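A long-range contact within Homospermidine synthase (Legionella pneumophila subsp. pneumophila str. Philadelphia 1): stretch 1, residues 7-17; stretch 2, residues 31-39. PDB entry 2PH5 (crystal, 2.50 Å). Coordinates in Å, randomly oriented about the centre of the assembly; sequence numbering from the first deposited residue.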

# COMPACT_ATOMS: atom_id res chain seq x y z
N THR A 7 -13.30 41.31 -17.30
CA THR A 7 -14.67 41.56 -17.75
C THR A 7 -15.67 40.83 -16.87
O THR A 7 -16.87 41.13 -16.89
CB THR A 7 -14.87 41.11 -19.22
OG1 THR A 7 -13.80 41.60 -20.03
CG2 THR A 7 -16.19 41.66 -19.77
N LYS A 8 -15.18 39.87 -16.10
CA LYS A 8 -16.03 39.10 -15.20
C LYS A 8 -15.56 39.26 -13.76
O LYS A 8 -15.71 38.35 -12.94
CB LYS A 8 -16.02 37.62 -15.59
CG LYS A 8 -17.04 37.23 -16.66
CD LYS A 8 -16.72 37.84 -18.02
CE LYS A 8 -17.77 37.45 -19.06
NZ LYS A 8 -19.14 37.92 -18.68
N LYS A 9 -14.99 40.42 -13.45
CA LYS A 9 -14.49 40.69 -12.11
C LYS A 9 -15.62 41.23 -11.25
O LYS A 9 -16.03 42.38 -11.42
CB LYS A 9 -13.36 41.71 -12.18
CG LYS A 9 -12.33 41.58 -11.08
CD LYS A 9 -11.26 40.58 -11.45
CE LYS A 9 -10.02 40.81 -10.61
NZ LYS A 9 -8.86 40.00 -11.06
N ILE A 10 -16.11 40.42 -10.32
CA ILE A 10 -17.21 40.82 -9.44
C ILE A 10 -16.81 41.94 -8.47
O ILE A 10 -15.78 41.84 -7.80
CB ILE A 10 -17.72 39.62 -8.59
CG1 ILE A 10 -17.83 38.36 -9.47
CG2 ILE A 10 -19.05 39.97 -7.94
CD1 ILE A 10 -18.77 38.49 -10.65
N LEU A 11 -17.61 42.99 -8.39
CA LEU A 11 -17.33 44.11 -7.48
C LEU A 11 -17.80 43.77 -6.07
O LEU A 11 -18.92 43.27 -5.88
CB LEU A 11 -18.02 45.39 -7.96
CG LEU A 11 -17.53 46.00 -9.28
CD1 LEU A 11 -18.47 47.11 -9.72
CD2 LEU A 11 -16.12 46.54 -9.10
N PHE A 12 -16.95 44.03 -5.10
CA PHE A 12 -17.26 43.75 -3.71
C PHE A 12 -16.84 44.92 -2.84
O PHE A 12 -15.65 45.23 -2.74
CB PHE A 12 -16.54 42.47 -3.27
CG PHE A 12 -17.05 41.90 -1.99
CD1 PHE A 12 -16.23 41.86 -0.86
CD2 PHE A 12 -18.34 41.40 -1.90
CE1 PHE A 12 -16.70 41.33 0.34
CE2 PHE A 12 -18.82 40.87 -0.71
CZ PHE A 12 -18.00 40.83 0.42
N LYS A 13 -17.81 45.57 -2.22
CA LYS A 13 -17.55 46.73 -1.37
C LYS A 13 -17.35 46.40 0.11
O LYS A 13 -17.09 47.29 0.92
CB LYS A 13 -18.69 47.75 -1.52
CG LYS A 13 -18.43 48.83 -2.57
CD LYS A 13 -17.26 49.73 -2.16
CE LYS A 13 -17.02 50.86 -3.16
NZ LYS A 13 -15.87 51.75 -2.78
N ASN A 14 -17.45 45.12 0.46
CA ASN A 14 -17.27 44.72 1.84
C ASN A 14 -15.94 44.05 2.11
O ASN A 14 -14.97 44.28 1.38
CB ASN A 14 -18.42 43.81 2.27
CG ASN A 14 -19.69 44.59 2.54
OD1 ASN A 14 -20.23 45.23 1.64
ND2 ASN A 14 -20.15 44.56 3.78
N ARG A 15 -15.87 43.24 3.15
CA ARG A 15 -14.60 42.60 3.45
C ARG A 15 -14.76 41.11 3.66
O ARG A 15 -15.84 40.64 4.02
CB ARG A 15 -13.97 43.24 4.69
CG ARG A 15 -14.79 43.12 5.94
CD ARG A 15 -15.17 44.49 6.51
NE ARG A 15 -14.84 44.61 7.93
CZ ARG A 15 -15.33 45.53 8.75
NH1 ARG A 15 -16.20 46.42 8.29
NH2 ARG A 15 -14.95 45.56 10.02
N PHE A 16 -13.69 40.38 3.40
CA PHE A 16 -13.68 38.93 3.56
C PHE A 16 -12.89 38.57 4.81
O PHE A 16 -11.70 38.86 4.90
CB PHE A 16 -13.03 38.26 2.35
CG PHE A 16 -13.94 38.13 1.16
CD1 PHE A 16 -13.61 38.73 -0.05
CD2 PHE A 16 -15.11 37.39 1.24
CE1 PHE A 16 -14.43 38.59 -1.17
CE2 PHE A 16 -15.94 37.24 0.13
CZ PHE A 16 -15.59 37.84 -1.08
N VAL A 17 -13.55 37.95 5.78
CA VAL A 17 -12.85 37.52 6.99
C VAL A 17 -12.65 36.01 6.87
O VAL A 17 -13.60 35.25 6.93
CB VAL A 17 -13.65 37.79 8.29
CG1 VAL A 17 -12.89 37.20 9.49
CG2 VAL A 17 -13.86 39.29 8.50
N LEU A 31 -7.89 32.54 -5.94
CA LEU A 31 -9.22 32.59 -6.55
C LEU A 31 -10.06 33.79 -6.13
O LEU A 31 -10.92 34.25 -6.88
CB LEU A 31 -9.99 31.28 -6.27
CG LEU A 31 -9.67 30.06 -7.15
CD1 LEU A 31 -8.23 29.67 -6.97
CD2 LEU A 31 -10.58 28.88 -6.79
N ILE A 32 -9.81 34.31 -4.93
CA ILE A 32 -10.57 35.45 -4.45
C ILE A 32 -10.16 36.72 -5.20
O ILE A 32 -11.01 37.53 -5.59
CB ILE A 32 -10.34 35.66 -2.96
CG1 ILE A 32 -10.65 34.36 -2.22
CG2 ILE A 32 -11.23 36.79 -2.46
CD1 ILE A 32 -10.35 34.41 -0.74
N PHE A 33 -8.86 36.90 -5.39
CA PHE A 33 -8.38 38.08 -6.10
C PHE A 33 -8.54 37.90 -7.60
O PHE A 33 -8.42 38.86 -8.36
CB PHE A 33 -6.92 38.35 -5.74
CG PHE A 33 -6.74 38.83 -4.34
CD1 PHE A 33 -7.19 40.09 -3.97
CD2 PHE A 33 -6.16 38.01 -3.38
CE1 PHE A 33 -7.06 40.53 -2.65
CE2 PHE A 33 -6.02 38.43 -2.06
CZ PHE A 33 -6.48 39.70 -1.69
N GLU A 34 -8.81 36.68 -8.02
CA GLU A 34 -8.99 36.38 -9.44
C GLU A 34 -10.43 36.64 -9.87
O GLU A 34 -10.68 37.03 -11.00
CB GLU A 34 -8.61 34.93 -9.72
CG GLU A 34 -8.54 34.57 -11.20
CD GLU A 34 -8.29 33.08 -11.42
OE1 GLU A 34 -7.56 32.47 -10.60
OE2 GLU A 34 -8.80 32.53 -12.41
N LYS A 35 -11.36 36.44 -8.95
CA LYS A 35 -12.78 36.64 -9.23
C LYS A 35 -13.36 37.92 -8.64
O LYS A 35 -14.48 38.31 -8.96
CB LYS A 35 -13.57 35.45 -8.71
CG LYS A 35 -13.48 34.21 -9.57
CD LYS A 35 -14.43 34.35 -10.72
CE LYS A 35 -14.59 33.05 -11.46
NZ LYS A 35 -15.54 33.29 -12.58
N PHE A 36 -12.60 38.59 -7.77
CA PHE A 36 -13.10 39.81 -7.15
C PHE A 36 -12.19 41.01 -7.36
O PHE A 36 -10.98 40.91 -7.22
CB PHE A 36 -13.32 39.58 -5.66
CG PHE A 36 -14.44 38.64 -5.36
CD1 PHE A 36 -15.75 39.09 -5.30
CD2 PHE A 36 -14.20 37.28 -5.18
CE1 PHE A 36 -16.81 38.21 -5.07
CE2 PHE A 36 -15.25 36.39 -4.95
CZ PHE A 36 -16.55 36.85 -4.89
N ASP A 37 -12.80 42.13 -7.72
CA ASP A 37 -12.07 43.38 -7.93
C ASP A 37 -11.99 44.04 -6.56
O ASP A 37 -12.45 45.16 -6.36
CB ASP A 37 -12.81 44.28 -8.92
CG ASP A 37 -12.11 45.61 -9.11
OD1 ASP A 37 -10.87 45.61 -9.25
OD2 ASP A 37 -12.81 46.64 -9.14
N ILE A 38 -11.40 43.31 -5.63
CA ILE A 38 -11.28 43.73 -4.26
C ILE A 38 -9.85 44.14 -3.93
O ILE A 38 -8.90 43.77 -4.63
CB ILE A 38 -11.75 42.58 -3.34
CG1 ILE A 38 -12.06 43.11 -1.95
CG2 ILE A 38 -10.70 41.49 -3.28
CD1 ILE A 38 -12.72 42.07 -1.06
N LYS A 39 -9.71 44.93 -2.87
CA LYS A 39 -8.40 45.38 -2.43
C LYS A 39 -7.93 44.42 -1.35
O LYS A 39 -8.74 43.83 -0.64
CB LYS A 39 -8.47 46.79 -1.83
CG LYS A 39 -9.47 47.74 -2.48
CD LYS A 39 -9.45 49.11 -1.81
CE LYS A 39 -10.63 49.99 -2.23
NZ LYS A 39 -11.95 49.50 -1.72

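The two stretches meet where the helix of stretch 2 ends and the chain runs on past Ile10. A single bridge joins the backbones of Ile10 and Phe36. Ile10 N donates to Lys35 O at 3.0 Å, and Asp37 N donates to Ile10 O at 3.0 Å, the second bond nearly straight at 168°. Phe36 CA also approaches Ile10 O at 3.4 Å as a CA-H...O contact, so this one carbonyl receives two neighbours.

Lys9 leaves its backbone sideways with chi1 t and chi2 p, and its last two torsions are t. The extended outer part carries NZ to the end of the helix. There Lys9 NZ donates to Phe33 O at 3.0 Å and, weakly, to Glu34 O at 3.5 Å. On the way, Lys9 CG passes Asp37 CB at 3.5 Å, so the aliphatic part of the lysine packs while its amine bonds.

Asp37 points toward stretch 1 with chi1 t. Asp37 OD2 lies 3.3 Å from Leu11 CD2, a contact with a methyl group that offers the carboxylate no hydrogen bond. Leu11 itself starts away, but with chi1 m and chi2 t its end comes nearer.

Three phenylalanines and three isoleucines form the apolar part. Phe36 has chi1 m, and CD1 of its ring sits 3.9 Å from Ile10 CB and 4.0 Å from Phe12 CB. Phe16, also m, turns its ring edge to the face of Phe36. The centroids are 5.2 Å apart and the planes meet at 71°.

Ile38 is extended, with both chi angles t. This places Ile38 CD1 3.5 Å from Phe12 CD1, at the edge of that ring, and 3.6 Å from Phe16 CD1. One methyl thus touches two aromatic rings. Ile32 CG2 adds a contact to Phe16 CE1 at 3.9 Å, linking the helix to the same cluster.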